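PDB 2J3Z: C2 toxin component I from Clostridium botulinum, which transfers ADP-ribose from NAD+ to actin, as the enzymatic component of the binary C2 toxin. Local coordinates for residues G190-P195 with S214-L219; K107-N112 with Q139-F144; L295-R300 with S347-K352; G338-N343 with T397-R402. The protein carries 1 engineered substitution. All coordinates share one frame; numbering follows the deposited sequence.

Contact 1. Residues G190-P195 with S214-L219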
# COMPACT_ATOMS: atom_id res chain seq x y z
N GLY A 190 -2.66 -0.84 7.71
CA GLY A 190 -1.75 -1.78 7.09
C GLY A 190 -2.15 -3.22 6.89
O GLY A 190 -1.30 -4.00 6.52
N PHE A 191 -3.41 -3.60 7.12
CA PHE A 191 -3.83 -4.97 6.80
C PHE A 191 -4.12 -5.10 5.31
O PHE A 191 -4.44 -4.13 4.65
CB PHE A 191 -5.03 -5.48 7.65
CG PHE A 191 -4.76 -5.48 9.15
CD1 PHE A 191 -3.74 -6.26 9.69
CD2 PHE A 191 -5.53 -4.70 10.00
CE1 PHE A 191 -3.48 -6.25 11.08
CE2 PHE A 191 -5.31 -4.66 11.38
CZ PHE A 191 -4.28 -5.45 11.93
N SER A 192 -4.01 -6.31 4.79
CA SER A 192 -4.46 -6.57 3.45
C SER A 192 -5.64 -7.53 3.40
O SER A 192 -5.94 -8.26 4.36
CB SER A 192 -3.31 -7.08 2.60
OG SER A 192 -2.81 -8.28 3.13
N ILE A 193 -6.34 -7.49 2.28
CA ILE A 193 -7.31 -8.50 1.96
C ILE A 193 -6.82 -9.24 0.71
O ILE A 193 -6.29 -8.63 -0.22
CB ILE A 193 -8.75 -7.90 1.82
CG1 ILE A 193 -9.80 -9.00 1.93
CG2 ILE A 193 -8.92 -7.08 0.55
CD1 ILE A 193 -10.03 -9.47 3.38
N ILE A 194 -6.98 -10.55 0.72
CA ILE A 194 -6.75 -11.37 -0.47
C ILE A 194 -8.10 -11.94 -0.94
O ILE A 194 -8.65 -12.85 -0.31
CB ILE A 194 -5.80 -12.51 -0.13
CG1 ILE A 194 -4.49 -11.91 0.42
CG2 ILE A 194 -5.61 -13.43 -1.36
CD1 ILE A 194 -3.67 -12.85 1.27
N PRO A 195 -8.67 -11.36 -2.00
CA PRO A 195 -9.96 -11.92 -2.41
C PRO A 195 -9.88 -13.35 -2.96
O PRO A 195 -9.05 -13.67 -3.82
CB PRO A 195 -10.46 -10.90 -3.45
CG PRO A 195 -9.65 -9.62 -3.14
CD PRO A 195 -8.31 -10.19 -2.82
N SER A 214 -9.32 -13.41 2.78
CA SER A 214 -8.50 -13.59 3.98
C SER A 214 -7.85 -12.26 4.34
O SER A 214 -7.40 -11.49 3.48
CB SER A 214 -7.41 -14.63 3.76
OG SER A 214 -7.98 -15.80 3.20
N LEU A 215 -7.84 -11.98 5.63
CA LEU A 215 -7.13 -10.84 6.11
C LEU A 215 -5.67 -11.28 6.25
O LEU A 215 -5.35 -12.33 6.84
CB LEU A 215 -7.73 -10.37 7.43
CG LEU A 215 -7.27 -9.03 8.01
CD1 LEU A 215 -8.00 -7.85 7.36
CD2 LEU A 215 -7.58 -9.04 9.50
N SER A 216 -4.77 -10.49 5.69
CA SER A 216 -3.37 -10.82 5.81
C SER A 216 -2.60 -9.55 6.12
O SER A 216 -3.20 -8.58 6.56
CB SER A 216 -2.84 -11.47 4.53
OG SER A 216 -1.63 -12.17 4.85
N GLN A 217 -1.30 -9.57 5.85
CA GLN A 217 -0.46 -8.41 6.01
C GLN A 217 0.79 -8.57 5.13
O GLN A 217 1.44 -9.61 5.15
CB GLN A 217 -0.08 -8.24 7.49
CG GLN A 217 0.83 -7.08 7.74
CD GLN A 217 0.37 -6.17 8.87
OE1 GLN A 217 0.61 -4.95 8.82
NE2 GLN A 217 -0.29 -6.75 9.89
N GLU A 218 1.14 -7.54 4.37
CA GLU A 218 2.38 -7.57 3.60
C GLU A 218 3.54 -7.07 4.46
O GLU A 218 3.35 -6.22 5.33
CB GLU A 218 2.25 -6.68 2.36
CG GLU A 218 1.26 -7.25 1.36
CD GLU A 218 1.24 -6.51 0.03
OE1 GLU A 218 1.74 -7.04 -0.99
OE2 GLU A 218 0.70 -5.38 0.01
N LEU A 219 4.72 -7.63 4.21
CA LEU A 219 5.96 -7.12 4.75
C LEU A 219 6.32 -5.80 4.06
O LEU A 219 6.88 -5.78 2.96
CB LEU A 219 7.06 -8.16 4.62
CG LEU A 219 8.42 -7.82 5.25
CD1 LEU A 219 8.26 -7.57 6.74
CD2 LEU A 219 9.41 -8.93 4.96
O HOH W 1 -0.41 -5.03 4.27
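The F191 ring lies at the junction of the two segments, with S216 O at its edge, near the ring plane. CD1 of L215 and the amide end of Q217 reach the ring obliquely. The ring of F172 also meets it, with planes about 20° apart. The setting is the open end of a beta hairpin made of strands 192-203 and 206-216. CG of F191 stands beside its own backbone N (chi1 -59°), which brings the ring edge to S216 O, and its CB rests on L215 CD1 at 3.8 Å.

Antiparallel backbone bonds hold the ladder. S192 and S216 form a hydrogen-bonded pair, with S192 N to S216 O at 3.0 Å and S216 N to S192 O at 2.8 Å. I194 and S214 form the next such pair. On the face of S192, I194 CD1 packs on S216 CB at 3.6 Å. S192 OG bonds to E140. E218 leaves the hairpin and forms salt bridges with R366 and R368 in the second ADP-ribosyltransferase region; its OE2 also bonds to T142 OG1. A water closes the end, accepting from E218 N at 3.0 Å and donating to G190 O at 2.6 Å.

Contact 2. Residues K107-N112 with Q139-F144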
# COMPACT_ATOMS: atom_id res chain seq x y z
N LYS A 107 -12.10 1.16 -5.56
CA LYS A 107 -10.82 1.78 -5.93
C LYS A 107 -9.66 1.12 -5.24
O LYS A 107 -8.59 0.94 -5.83
CB LYS A 107 -10.83 3.29 -5.65
CG LYS A 107 -11.50 4.12 -6.76
CD LYS A 107 -11.79 5.50 -6.16
CE LYS A 107 -12.29 6.52 -7.19
NZ LYS A 107 -13.09 5.83 -8.20
N GLU A 108 -9.90 0.74 -3.99
CA GLU A 108 -8.92 0.06 -3.16
C GLU A 108 -8.66 -1.37 -3.56
O GLU A 108 -7.74 -1.98 -3.03
CB GLU A 108 -9.35 0.12 -1.70
CG GLU A 108 -9.25 1.54 -1.17
CD GLU A 108 -9.79 1.69 0.26
OE1 GLU A 108 -9.26 2.60 0.96
OE2 GLU A 108 -10.73 0.93 0.66
N LEU A 109 -9.49 -1.92 -4.45
CA LEU A 109 -9.24 -3.22 -5.06
C LEU A 109 -8.79 -2.99 -6.49
O LEU A 109 -8.88 -3.89 -7.30
CB LEU A 109 -10.51 -4.10 -5.06
CG LEU A 109 -11.18 -4.27 -3.69
CD1 LEU A 109 -12.67 -4.68 -3.81
CD2 LEU A 109 -10.40 -5.21 -2.78
N GLY A 110 -8.35 -1.78 -6.81
CA GLY A 110 -7.87 -1.46 -8.16
C GLY A 110 -8.94 -1.52 -9.23
O GLY A 110 -8.65 -1.82 -10.39
N ILE A 111 -10.18 -1.24 -8.83
CA ILE A 111 -11.29 -1.21 -9.77
C ILE A 111 -11.68 0.23 -10.07
O ILE A 111 -12.09 0.95 -9.17
CB ILE A 111 -12.54 -2.02 -9.26
CG1 ILE A 111 -12.21 -3.53 -9.10
CG2 ILE A 111 -13.71 -1.84 -10.24
CD1 ILE A 111 -13.24 -4.30 -8.26
N ASN A 112 -11.55 0.64 -11.33
CA ASN A 112 -11.91 2.00 -11.77
C ASN A 112 -13.15 2.12 -12.63
O ASN A 112 -13.70 3.22 -12.75
CB ASN A 112 -10.77 2.63 -12.55
CG ASN A 112 -9.46 2.34 -11.92
OD1 ASN A 112 -9.24 2.68 -10.75
ND2 ASN A 112 -8.58 1.68 -12.67
N GLN A 139 -5.29 -11.73 -5.66
CA GLN A 139 -4.48 -10.53 -5.55
C GLN A 139 -4.56 -10.02 -4.11
O GLN A 139 -5.54 -10.20 -3.45
CB GLN A 139 -4.99 -9.46 -6.55
CG GLN A 139 -4.15 -8.18 -6.64
CD GLN A 139 -2.70 -8.44 -6.97
OE1 GLN A 139 -1.90 -8.69 -6.07
NE2 GLN A 139 -2.35 -8.37 -8.26
N GLU A 140 -3.51 -9.38 -3.63
CA GLU A 140 -3.48 -8.89 -2.27
C GLU A 140 -3.53 -7.38 -2.33
O GLU A 140 -2.71 -6.78 -3.02
CB GLU A 140 -2.20 -9.36 -1.56
CG GLU A 140 -2.14 -9.02 -0.06
CD GLU A 140 -1.13 -9.85 0.72
OE1 GLU A 140 -0.48 -10.75 0.14
OE2 GLU A 140 -0.98 -9.59 1.93
N TYR A 141 -4.51 -6.80 -1.64
CA TYR A 141 -4.70 -5.36 -1.56
C TYR A 141 -4.56 -4.84 -0.11
O TYR A 141 -5.32 -5.24 0.77
CB TYR A 141 -6.07 -4.95 -2.10
CG TYR A 141 -6.27 -5.32 -3.54
CD1 TYR A 141 -5.78 -4.50 -4.57
CD2 TYR A 141 -6.90 -6.52 -3.88
CE1 TYR A 141 -5.95 -4.86 -5.89
CE2 TYR A 141 -7.08 -6.87 -5.19
CZ TYR A 141 -6.60 -6.04 -6.20
OH TYR A 141 -6.76 -6.42 -7.51
N THR A 142 -3.61 -3.96 0.09
CA THR A 142 -3.36 -3.35 1.40
C THR A 142 -4.26 -2.14 1.67
O THR A 142 -4.39 -1.23 0.85
CB THR A 142 -1.85 -3.00 1.58
OG1 THR A 142 -1.09 -4.22 1.61
CG2 THR A 142 -1.59 -2.22 2.88
N LYS A 143 -4.89 -2.14 2.83
CA LYS A 143 -5.56 -0.94 3.31
C LYS A 143 -4.58 -0.07 4.10
O LYS A 143 -4.27 -0.35 5.25
CB LYS A 143 -6.83 -1.27 4.11
CG LYS A 143 -7.71 -0.04 4.24
CD LYS A 143 -9.17 -0.34 4.26
CE LYS A 143 -9.96 0.95 4.57
NZ LYS A 143 -10.32 1.79 3.39
N PHE A 144 -4.10 0.99 3.47
CA PHE A 144 -3.15 1.89 4.13
C PHE A 144 -3.67 2.53 5.43
O PHE A 144 -2.91 2.68 6.41
CB PHE A 144 -2.72 3.01 3.18
CG PHE A 144 -2.12 2.51 1.91
CD1 PHE A 144 -0.99 1.68 1.94
CD2 PHE A 144 -2.70 2.85 0.69
CE1 PHE A 144 -0.43 1.20 0.72
CE2 PHE A 144 -2.15 2.41 -0.51
CZ PHE A 144 -1.00 1.57 -0.49
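L109 lies over the ring of Y141, and its backbone rather than its side chain covers the face. CA of L109 sits 3.7 Å from the ring centroid, 12° off the normal, a CH-pi contact. The side chain of L109 crosses that of Y141 at about a right angle and reaches the ring with one methyl, CD2 to Y141 CD2 at 3.9 Å. CG of Y141 is anti to the carbonyl carbon (chi1 -60°), which brings one ring face against L109 CA. Residues 107-108 form a short 3-10 segment, closed by G110 N to K107 O at 2.9 Å, and G110 has a positive phi of 66°.

E108 and K143 meet differently. Their chains cross obliquely, the glutamate extended and the lysine bent at chi2 and chi4. NZ of K143 approaches the carboxylate from the side between the oxygens. It bonds to the syn lone pair of E108 OE1 at 2.8 Å and weakly to E108 OE2 at 2.9 Å. E108 OE2 also accepts from T105 N, while K143 NZ donates to N103 O. This network probably keeps both groups charged although K143 is buried.

The loop after strand 98-102 thus covers strand 141-142, an outermost strand of the eight-stranded sheet of the first ADP-ribosyltransferase region. L109 and Y141 both touch I136 of helix 126-136, and on the sheet they reach I193 and P195 of strand 192-203.

Contact 3. Residues L295-R300 with S347-K352. With GOL (glycerol), chain I; SO4 (sulfate ion), chain M; SO4 (sulfate ion), chain O.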
# COMPACT_ATOMS: atom_id res chain seq x y z
N LEU A 295 8.31 -9.15 -0.33
CA LEU A 295 8.18 -7.89 0.39
C LEU A 295 7.96 -6.66 -0.50
O LEU A 295 8.07 -6.73 -1.72
CB LEU A 295 9.40 -7.65 1.27
CG LEU A 295 10.63 -7.12 0.53
CD1 LEU A 295 11.45 -6.28 1.47
CD2 LEU A 295 11.43 -8.28 -0.07
N ILE A 296 7.65 -5.55 0.15
CA ILE A 296 7.46 -4.30 -0.55
C ILE A 296 8.73 -3.45 -0.48
O ILE A 296 9.35 -3.26 0.60
CB ILE A 296 6.23 -3.52 -0.02
CG1 ILE A 296 5.00 -4.44 0.07
CG2 ILE A 296 5.93 -2.33 -0.88
CD1 ILE A 296 4.41 -4.83 -1.28
N ALA A 297 9.13 -2.96 -1.66
CA ALA A 297 10.23 -2.02 -1.78
C ALA A 297 9.70 -0.90 -2.66
O ALA A 297 8.70 -1.06 -3.35
CB ALA A 297 11.45 -2.68 -2.35
N TYR A 298 10.37 0.24 -2.61
CA TYR A 298 9.88 1.47 -3.20
C TYR A 298 10.85 2.08 -4.20
O TYR A 298 12.08 2.05 -3.99
CB TYR A 298 9.63 2.49 -2.08
CG TYR A 298 8.45 2.11 -1.22
CD1 TYR A 298 8.62 1.37 -0.05
CD2 TYR A 298 7.16 2.47 -1.59
CE1 TYR A 298 7.51 1.01 0.73
CE2 TYR A 298 6.07 2.14 -0.83
CZ TYR A 298 6.22 1.42 0.32
OH TYR A 298 5.08 1.11 1.05
N ARG A 299 10.29 2.66 -5.25
CA ARG A 299 11.05 3.40 -6.24
C ARG A 299 10.26 4.64 -6.63
O ARG A 299 9.25 4.54 -7.31
CB ARG A 299 11.31 2.53 -7.49
CG ARG A 299 12.17 3.17 -8.52
CD ARG A 299 12.55 2.17 -9.66
NE ARG A 299 13.08 2.92 -10.81
CZ ARG A 299 14.30 3.44 -10.89
NH1 ARG A 299 14.64 4.13 -11.97
NH2 ARG A 299 15.18 3.27 -9.91
N ARG A 300 10.72 5.80 -6.19
CA ARG A 300 10.10 7.05 -6.61
C ARG A 300 10.73 7.49 -7.93
O ARG A 300 11.97 7.48 -8.08
CB ARG A 300 10.27 8.12 -5.51
CG ARG A 300 9.43 7.88 -4.24
CD ARG A 300 9.57 9.01 -3.23
NE ARG A 300 8.51 8.96 -2.22
CZ ARG A 300 7.40 9.72 -2.23
NH1 ARG A 300 7.20 10.63 -3.19
NH2 ARG A 300 6.49 9.57 -1.27
N SER A 347 17.38 -1.65 -11.69
CA SER A 347 16.54 -0.65 -11.03
C SER A 347 16.86 -0.61 -9.58
O SER A 347 16.85 -1.63 -8.90
CB SER A 347 15.04 -0.90 -11.23
OG SER A 347 14.82 -1.67 -12.38
N SER A 348 17.15 0.60 -9.14
CA SER A 348 17.34 0.96 -7.77
C SER A 348 16.01 1.03 -7.04
O SER A 348 15.04 1.55 -7.56
CB SER A 348 17.93 2.35 -7.73
OG SER A 348 18.64 2.44 -6.53
N THR A 349 15.99 0.55 -5.80
CA THR A 349 14.79 0.42 -4.98
C THR A 349 15.25 0.60 -3.54
O THR A 349 16.43 0.35 -3.24
CB THR A 349 14.21 -0.98 -5.22
OG1 THR A 349 12.99 -0.87 -5.94
CG2 THR A 349 14.00 -1.73 -3.97
N SER A 350 14.35 1.04 -2.66
CA SER A 350 14.69 1.17 -1.24
C SER A 350 13.58 0.56 -0.38
O SER A 350 12.44 0.52 -0.80
CB SER A 350 14.89 2.64 -0.84
OG SER A 350 15.19 2.80 0.55
N LEU A 351 13.94 0.12 0.83
CA LEU A 351 12.95 -0.26 1.84
C LEU A 351 12.13 0.96 2.28
O LEU A 351 11.01 0.79 2.80
CB LEU A 351 13.64 -0.94 3.05
CG LEU A 351 14.20 -2.34 2.76
CD1 LEU A 351 14.59 -3.10 4.03
CD2 LEU A 351 13.21 -3.16 1.96
N LYS A 352 12.70 2.16 2.11
CA LYS A 352 12.09 3.42 2.52
C LYS A 352 11.26 3.97 1.36
O LYS A 352 11.76 4.08 0.23
CB LYS A 352 13.15 4.44 2.98
CG LYS A 352 13.90 4.02 4.25
CD LYS A 352 15.11 4.88 4.60
CE LYS A 352 14.81 5.95 5.64
NZ LYS A 352 15.99 6.22 6.58
C1 GOL I . 14.19 6.20 -4.69
O1 GOL I . 12.83 6.20 -4.38
C2 GOL I . 14.18 5.53 -6.04
O2 GOL I . 14.43 6.42 -7.12
C3 GOL I . 14.99 4.22 -5.98
O3 GOL I . 16.12 4.35 -5.15
S SO4 M . 17.88 5.92 -12.09
O1 SO4 M . 16.96 5.27 -13.02
O2 SO4 M . 17.19 6.89 -11.22
O3 SO4 M . 18.47 4.89 -11.23
O4 SO4 M . 18.89 6.66 -12.85
S SO4 O . 15.46 10.15 4.85
O1 SO4 O . 16.18 10.31 3.58
O2 SO4 O . 15.61 11.37 5.66
O3 SO4 O . 14.01 9.87 4.66
O4 SO4 O . 16.01 8.98 5.54
O HOH W 2 9.28 -1.64 2.53
O HOH W 3 12.33 4.81 -2.28
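The carbonyl O of Y298 is approached by three groups. S350 N donates to it at 2.8 Å, a water adds a weak bond, and T349 CA sends a C-H toward it at 3.3 Å. S350 O in turn accepts from Y298 N at 2.8 Å, and both donors of this antiparallel pair lie in the carbonyl planes.

R299 reaches back across the second segment. Its CG is anti to the backbone N (chi1 -176°) and the chain runs extended to NE. R299 NH2 donates to a lone pair of S348 O at 2.9 Å, and this oxygen lies close to the guanidinium plane (7° out). The other terminal nitrogen, R299 NH1, bonds to O1 of a sulfate at 2.8 Å.

S348-T349-S350 probably corresponds to the STS motif of arginine-specific ADP-ribosyltransferases, with R299 as the arginine that in relatives binds NAD. A glycerol lies beside them, its O1 taking the N-H of R300 at 2.8 Å. Both the sulfate and the glycerol probably come from the crystallisation liquor. S350 OG accepts from K352 N in an ST turn and also bonds to E387 O. T349 OG1 is buried with no partner in the model.

Further along, L295 and L351 cross at about a right angle, methyl on methyl, with CD1 of L295 3.6 Å from CD2 of L351.

Contact 4. Residues G338-N343 with T397-R402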
# COMPACT_ATOMS: atom_id res chain seq x y z
N GLY A 338 -3.09 -1.88 -14.74
CA GLY A 338 -2.93 -3.09 -15.53
C GLY A 338 -1.78 -3.07 -16.53
O GLY A 338 -1.54 -4.07 -17.21
N LYS A 339 -1.07 -1.95 -16.64
CA LYS A 339 0.02 -1.82 -17.61
C LYS A 339 1.35 -2.28 -17.03
O LYS A 339 1.56 -2.27 -15.82
CB LYS A 339 0.14 -0.37 -18.11
CG LYS A 339 -1.11 0.18 -18.76
CD LYS A 339 -0.95 0.29 -20.24
CE LYS A 339 -2.12 1.04 -20.91
NZ LYS A 339 -1.73 1.48 -22.30
N GLU A 340 2.25 -2.68 -17.92
CA GLU A 340 3.57 -3.14 -17.53
C GLU A 340 4.61 -2.08 -17.87
O GLU A 340 4.65 -1.59 -19.02
CB GLU A 340 3.91 -4.43 -18.28
CG GLU A 340 2.92 -5.58 -18.04
CD GLU A 340 2.83 -6.52 -19.22
OE1 GLU A 340 3.84 -6.66 -19.97
OE2 GLU A 340 1.76 -7.14 -19.42
N ILE A 341 5.44 -1.74 -16.88
CA ILE A 341 6.56 -0.81 -17.04
C ILE A 341 7.83 -1.63 -17.21
O ILE A 341 8.23 -2.35 -16.31
CB ILE A 341 6.71 0.14 -15.79
CG1 ILE A 341 5.39 0.80 -15.44
CG2 ILE A 341 7.78 1.26 -16.01
CD1 ILE A 341 4.82 1.67 -16.58
N GLU A 342 8.43 -1.54 -18.39
CA GLU A 342 9.72 -2.13 -18.73
C GLU A 342 10.89 -1.41 -18.08
O GLU A 342 10.98 -0.19 -18.12
CB GLU A 342 9.86 -2.08 -20.25
CG GLU A 342 11.28 -2.22 -20.82
CD GLU A 342 11.22 -2.66 -22.30
OE1 GLU A 342 11.40 -1.80 -23.19
OE2 GLU A 342 10.96 -3.87 -22.56
N ASN A 343 11.79 -2.18 -17.47
CA ASN A 343 13.06 -1.65 -16.98
C ASN A 343 14.26 -2.37 -17.65
O ASN A 343 14.68 -3.46 -17.24
CB ASN A 343 13.11 -1.71 -15.46
CG ASN A 343 11.99 -0.87 -14.81
OD1 ASN A 343 12.12 0.36 -14.68
ND2 ASN A 343 10.88 -1.52 -14.43
N THR A 397 10.21 -6.09 -14.94
CA THR A 397 8.96 -5.43 -15.32
C THR A 397 8.13 -5.10 -14.06
O THR A 397 8.11 -5.88 -13.10
CB THR A 397 8.14 -6.32 -16.28
OG1 THR A 397 8.86 -6.46 -17.51
CG2 THR A 397 6.76 -5.74 -16.56
N PHE A 398 7.46 -3.96 -14.08
CA PHE A 398 6.59 -3.58 -12.99
C PHE A 398 5.17 -3.68 -13.54
O PHE A 398 4.79 -2.86 -14.37
CB PHE A 398 6.86 -2.14 -12.51
CG PHE A 398 8.29 -1.89 -12.04
CD1 PHE A 398 8.80 -0.59 -12.02
CD2 PHE A 398 9.12 -2.93 -11.60
CE1 PHE A 398 10.13 -0.32 -11.57
CE2 PHE A 398 10.43 -2.68 -11.16
CZ PHE A 398 10.94 -1.37 -11.14
N LYS A 399 4.39 -4.68 -13.10
CA LYS A 399 2.99 -4.79 -13.58
C LYS A 399 2.03 -4.15 -12.60
O LYS A 399 1.85 -4.67 -11.51
CB LYS A 399 2.55 -6.22 -13.87
CG LYS A 399 1.15 -6.29 -14.47
CD LYS A 399 0.86 -7.63 -15.10
CE LYS A 399 -0.63 -7.79 -15.48
NZ LYS A 399 -1.01 -6.98 -16.70
N ILE A 400 1.41 -3.06 -13.02
CA ILE A 400 0.59 -2.19 -12.13
C ILE A 400 -0.77 -2.83 -11.88
O ILE A 400 -1.45 -3.23 -12.82
CB ILE A 400 0.42 -0.75 -12.73
CG1 ILE A 400 1.78 -0.08 -12.97
CG2 ILE A 400 -0.48 0.13 -11.85
CD1 ILE A 400 1.67 1.25 -13.79
N PHE A 401 -1.15 -2.98 -10.61
CA PHE A 401 -2.48 -3.51 -10.29
C PHE A 401 -3.39 -2.49 -9.54
O PHE A 401 -4.60 -2.70 -9.46
CB PHE A 401 -2.41 -4.87 -9.57
CG PHE A 401 -1.74 -4.84 -8.20
CD1 PHE A 401 -2.51 -4.81 -7.03
CD2 PHE A 401 -0.34 -4.89 -8.09
CE1 PHE A 401 -1.91 -4.79 -5.78
CE2 PHE A 401 0.29 -4.87 -6.83
CZ PHE A 401 -0.51 -4.82 -5.67
N ARG A 402 -2.83 -1.40 -9.03
CA ARG A 402 -3.63 -0.41 -8.30
C ARG A 402 -2.91 0.92 -8.20
O ARG A 402 -1.70 0.94 -7.98
CB ARG A 402 -3.97 -0.90 -6.87
CG ARG A 402 -4.83 0.05 -6.06
CD ARG A 402 -5.22 -0.53 -4.72
NE ARG A 402 -4.08 -0.56 -3.81
CZ ARG A 402 -4.14 -0.93 -2.54
NH1 ARG A 402 -5.30 -1.30 -2.01
NH2 ARG A 402 -3.04 -0.91 -1.79
O HOH W 4 11.62 -5.08 -18.02
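Residues 340-341 run antiparallel to strand 397-411, with I341 and F398 as a hydrogen-bonded pair, E340 and K399 as a non-hydrogen-bonded one, I400 N meeting K339 O almost straight, at 177°, and G338 N donating to I400 O in a bent bond.

N343 comes over one face of the F398 ring. Its ND2 stands 3.1 Å above the plane, over the ring centre, with amide and ring planes 47° apart. ND2 also donates to S396 O, which helps fix the amide. F398 meets the ring of F365 edge-to-face. On the same face of the sheet I341 CB packs on F398 CB at 4.0 Å, and I341 CG1 touches I400 CD1.

On the face of E340 and K399 the contact is more polar. K399 runs extended to a bend at chi4 (74°), which brings NZ to G338 O at 3.0 Å. E340 OE2 lies 3.9 Å from K399 NZ, a long salt bridge. Nearer the backbone, E340 CB rests on T397 CG2 at 3.6 Å.

The edge strand is therefore held mainly by backbone bonds and by apolar packing on the I341 side. The amide nitrogen over F398 is consistent with an amino-aromatic (N-H to pi) contact, and the E340-K399 charge pair probably adds little.

How the contacts relate
Contact 1 lies within the eight-stranded sheet of the first ADP-ribosyltransferase region, and contact 2 lays a loop on its edge strand 141-142. In the second region, contact 3 bridges outermost strand 295-301 of the five-stranded sheet to strand 347-350 of the three-stranded one, while contact 4 adds edge strand 340-341 to the five-stranded sheet. Contacts 2 and 3 are buried; contacts 1 and 4, both backbone ladders, are only partly so. Contact 3 has a single bridge supplemented by an arginine; contact 2 relies on a ring face and a salt bridge. The regions meet here: R402 of contact 4 probably hydrogen-bonds to E108 O and T142 O of contact 2, and L219 O of contact 1 probably accepts from I296 N of contact 3.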